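Local coordinates for uncharacterized protein (Enterococcus faecalis, PDB 3B48) that probably acts as the DhaM phosphoryl donor subunit of a dihydroxyacetone kinase complex, relaying phosphate from phosphoenolpyruvate toward DhaL and dihydroxyacetone, at residues D7-T18 with I34-T42. Residues are numbered along the deposited sequence; the frame is centred on the assembly and turned at random.
Sequences DILLVSHSKMIT and ITIHSLGGT
I34 reaches across to I8, the first apolar meeting in this parallel pair of strands, 7-11 and 35-38, joined through helix 15-27 as a beta-alpha-beta crossover at one edge of a four-stranded parallel sheet. I34 CD1 lies 3.6 Å from I8 CG1, the side chains crossing at about a right angle; just before its strand, I34 fills an apolar spot against I8 and A110. T35 O accepts I8 N, while its CB flanks the D7 carboxylate; beta-branched threonine suits this partly exposed edge strand. I36, like I8 a beta-branched strand residue, shares a face with I8 and L10: its CD1 presses on I8 CD1 (3.3 Å) and its CG2, from the other branch, on L10 CD1.

On the other face H37 meets D7. With CG beside its own backbone N (chi1 -58°), the imidazole reaches back along the sheet, its far N-H spanning the gap: NE2 donates almost straight to D7 OD2 at 2.8 Å. The oxygen uses its anti lone pair and the planes are nearly coplanar, while D7 OD1 forms a salt bridge to R65, probably favouring the charged carboxylate. H37 N and O continue the ladder to I8 O and L10 N.

S38's short hydroxyl meets T18 OG1 (2.5 Å) and hydrogen-bonds D19 OD1. L39 N bonds L10 O; its leucine CD1 packs against L9 CD2, beside helix 51-60. Strand 6-11 leads to H13, probably the phosphoryl-accepting histidine, as in related EIIA proteins, and hydrogen-bonded to S75. Alongside, side-chain-less G40 fits against S14 O, its N donating to T18 OG1 at 3.0 Å. G41 (phi 92°, psi 168°) has no CB to press on G40 O, and its N donates to S12 O from above the carbonyl plane, at 3.2 Å.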
loop_
_atom_site.group_PDB
_atom_site.type_symbol
_atom_site.label_atom_id
_atom_site.label_comp_id
_atom_site.label_asym_id
_atom_site.label_seq_id
_atom_site.Cartn_x
_atom_site.Cartn_y
_atom_site.Cartn_z
ATOM N N ASP B 7 15.397 -8.063 -6.436
ATOM C CA ASP B 7 14.723 -8.172 -5.157
ATOM C C ASP B 7 13.892 -6.926 -4.926
ATOM O O ASP B 7 14.302 -5.805 -5.298
ATOM C CB ASP B 7 15.727 -8.322 -4.014
ATOM C CG ASP B 7 16.600 -9.542 -4.155
ATOM O OD1 ASP B 7 17.237 -9.682 -5.216
ATOM O OD2 ASP B 7 16.685 -10.345 -3.193
ATOM N N ILE B 8 12.723 -7.143 -4.322
ATOM C CA ILE B 8 11.856 -6.082 -3.845
ATOM C C ILE B 8 11.935 -5.999 -2.337
ATOM O O ILE B 8 11.640 -6.967 -1.608
ATOM C CB ILE B 8 10.387 -6.299 -4.260
ATOM C CG1 ILE B 8 10.228 -6.176 -5.780
ATOM C CG2 ILE B 8 9.464 -5.314 -3.523
ATOM C CD1 ILE B 8 8.955 -6.757 -6.301
ATOM N N LEU B 9 12.330 -4.830 -1.865
ATOM C CA LEU B 9 12.444 -4.593 -0.426
ATOM C C LEU B 9 11.355 -3.604 -0.025
ATOM O O LEU B 9 11.259 -2.477 -0.581
ATOM C CB LEU B 9 13.843 -4.090 -0.026
ATOM C CG LEU B 9 15.134 -4.918 -0.193
ATOM C CD1 LEU B 9 15.490 -5.240 -1.678
ATOM C CD2 LEU B 9 16.283 -4.151 0.495
ATOM N N LEU B 10 10.546 -4.084 0.922
ATOM C CA LEU B 10 9.325 -3.457 1.384
ATOM C C LEU B 10 9.560 -2.900 2.783
ATOM O O LEU B 10 9.673 -3.668 3.751
ATOM C CB LEU B 10 8.189 -4.501 1.454
ATOM C CG LEU B 10 7.895 -5.329 0.188
ATOM C CD1 LEU B 10 6.946 -6.456 0.554
ATOM C CD2 LEU B 10 7.256 -4.433 -0.810
ATOM N N VAL B 11 9.619 -1.572 2.874
ATOM C CA VAL B 11 9.831 -0.861 4.153
ATOM C C VAL B 11 8.554 -0.166 4.670
ATOM O O VAL B 11 7.838 0.458 3.925
ATOM C CB VAL B 11 11.004 0.120 4.045
ATOM C CG1 VAL B 11 11.419 0.609 5.429
ATOM C CG2 VAL B 11 12.166 -0.578 3.281
ATOM N N SER B 12 8.258 -0.347 5.954
ATOM C CA SER B 12 7.069 0.256 6.526
ATOM C C SER B 12 7.299 0.361 8.004
ATOM O O SER B 12 8.185 -0.295 8.500
ATOM C CB SER B 12 5.842 -0.636 6.232
ATOM O OG SER B 12 4.637 -0.078 6.730
ATOM N N HIS B 13 6.502 1.165 8.713
ATOM C CA HIS B 13 6.353 0.968 10.169
ATOM C C HIS B 13 5.766 -0.395 10.543
ATOM O O HIS B 13 6.107 -0.947 11.546
ATOM C CB HIS B 13 5.478 2.053 10.788
ATOM C CG HIS B 13 6.209 3.315 11.088
ATOM N ND1 HIS B 13 5.916 4.100 12.183
ATOM C CD2 HIS B 13 7.234 3.923 10.451
ATOM C CE1 HIS B 13 6.726 5.142 12.200
ATOM N NE2 HIS B 13 7.535 5.056 11.158
ATOM N N SER B 14 4.876 -0.918 9.711
ATOM C CA SER B 14 4.074 -2.099 10.044
ATOM C C SER B 14 4.675 -3.317 9.381
ATOM O O SER B 14 4.810 -3.356 8.155
ATOM C CB SER B 14 2.613 -1.881 9.579
ATOM O OG SER B 14 1.794 -3.040 9.621
ATOM N N LYS B 15 5.052 -4.293 10.213
ATOM C CA LYS B 15 5.467 -5.614 9.758
ATOM C C LYS B 15 4.243 -6.349 9.211
ATOM O O LYS B 15 4.355 -7.141 8.274
ATOM C CB LYS B 15 6.157 -6.415 10.875
ATOM C CG LYS B 15 6.601 -7.839 10.424
ATOM C CD LYS B 15 7.520 -8.546 11.460
ATOM C CE LYS B 15 7.549 -10.086 11.318
ATOM N NZ LYS B 15 8.336 -10.579 10.128
HETATM N N MSE B 16 3.074 -6.075 9.776
HETATM C CA MSE B 16 1.845 -6.634 9.210
HETATM C C MSE B 16 1.643 -6.284 7.727
HETATM O O MSE B 16 1.284 -7.159 6.911
HETATM C CB MSE B 16 0.626 -6.190 9.994
HETATM C CG MSE B 16 0.155 -7.152 11.010
HETATM SE SE MSE B 16 -1.697 -6.661 11.418
HETATM C CE MSE B 16 -2.586 -8.277 10.700
ATOM N N ILE B 17 1.861 -5.013 7.394
ATOM C CA ILE B 17 1.723 -4.542 5.999
ATOM C C ILE B 17 2.715 -5.274 5.071
ATOM O O ILE B 17 2.294 -5.912 4.099
ATOM C CB ILE B 17 1.851 -2.980 5.854
ATOM C CG1 ILE B 17 0.677 -2.281 6.540
ATOM C CG2 ILE B 17 1.957 -2.590 4.390
ATOM C CD1 ILE B 17 0.740 -0.744 6.561
ATOM N N THR B 18 4.010 -5.224 5.377
ATOM C CA THR B 18 5.004 -5.823 4.497
ATOM C C THR B 18 4.912 -7.348 4.377
ATOM O O THR B 18 5.237 -7.901 3.316
ATOM C CB THR B 18 6.462 -5.410 4.874
ATOM O OG1 THR B 18 6.791 -5.924 6.164
ATOM C CG2 THR B 18 6.608 -3.902 4.914
ATOM N N ILE B 34 11.175 -12.894 -8.949
ATOM C CA ILE B 34 11.704 -11.837 -8.084
ATOM C C ILE B 34 11.647 -12.252 -6.614
ATOM O O ILE B 34 10.709 -12.962 -6.187
ATOM C CB ILE B 34 11.000 -10.492 -8.370
ATOM C CG1 ILE B 34 11.765 -9.319 -7.756
ATOM C CG2 ILE B 34 9.510 -10.541 -7.959
ATOM C CD1 ILE B 34 11.565 -8.037 -8.523
ATOM N N THR B 35 12.670 -11.870 -5.863
ATOM C CA THR B 35 12.685 -12.114 -4.413
ATOM C C THR B 35 12.100 -10.897 -3.679
ATOM O O THR B 35 12.438 -9.766 -3.992
ATOM C CB THR B 35 14.080 -12.508 -3.917
ATOM O OG1 THR B 35 14.508 -13.652 -4.669
ATOM C CG2 THR B 35 14.052 -12.923 -2.416
ATOM N N ILE B 36 11.171 -11.146 -2.754
ATOM C CA ILE B 36 10.519 -10.104 -1.936
ATOM C C ILE B 36 11.004 -10.244 -0.501
ATOM O O ILE B 36 10.992 -11.331 0.037
ATOM C CB ILE B 36 8.962 -10.235 -1.917
ATOM C CG1 ILE B 36 8.364 -10.405 -3.320
ATOM C CG2 ILE B 36 8.312 -9.063 -1.231
ATOM C CD1 ILE B 36 8.751 -9.339 -4.310
ATOM N N HIS B 37 11.403 -9.133 0.113
ATOM C CA HIS B 37 11.819 -9.124 1.516
ATOM C C HIS B 37 10.790 -8.301 2.316
ATOM O O HIS B 37 10.525 -7.144 1.965
ATOM C CB HIS B 37 13.231 -8.530 1.650
ATOM C CG HIS B 37 14.278 -9.260 0.853
ATOM N ND1 HIS B 37 15.046 -10.275 1.381
ATOM C CD2 HIS B 37 14.658 -9.141 -0.441
ATOM C CE1 HIS B 37 15.876 -10.725 0.462
ATOM N NE2 HIS B 37 15.654 -10.060 -0.657
ATOM N N SER B 38 10.184 -8.906 3.347
ATOM C CA SER B 38 9.333 -8.163 4.252
ATOM C C SER B 38 10.199 -7.460 5.296
ATOM O O SER B 38 10.745 -8.108 6.216
ATOM C CB SER B 38 8.292 -9.073 4.927
ATOM O OG SER B 38 7.568 -8.330 5.899
ATOM N N LEU B 39 10.343 -6.147 5.159
ATOM C CA LEU B 39 11.223 -5.395 6.060
ATOM C C LEU B 39 10.542 -4.348 6.929
ATOM O O LEU B 39 11.187 -3.414 7.413
ATOM C CB LEU B 39 12.434 -4.804 5.301
ATOM C CG LEU B 39 13.265 -5.754 4.399
ATOM C CD1 LEU B 39 14.327 -4.970 3.713
ATOM C CD2 LEU B 39 13.889 -6.940 5.162
ATOM N N GLY B 40 9.248 -4.520 7.158
ATOM C CA GLY B 40 8.516 -3.653 8.081
ATOM C C GLY B 40 8.819 -3.874 9.563
ATOM O O GLY B 40 9.138 -4.981 9.995
ATOM N N GLY B 41 8.666 -2.815 10.354
ATOM C CA GLY B 41 8.810 -2.930 11.780
ATOM C C GLY B 41 10.217 -2.654 12.258
ATOM O O GLY B 41 11.159 -2.553 11.467
ATOM N N THR B 42 10.360 -2.497 13.560
ATOM C CA THR B 42 11.673 -2.421 14.142
ATOM C C THR B 42 12.223 -3.838 14.323
ATOM O O THR B 42 11.534 -4.820 14.044
ATOM C CB THR B 42 11.641 -1.701 15.498
ATOM O OG1 THR B 42 11.024 -2.556 16.471
ATOM C CG2 THR B 42 10.875 -0.366 15.369
#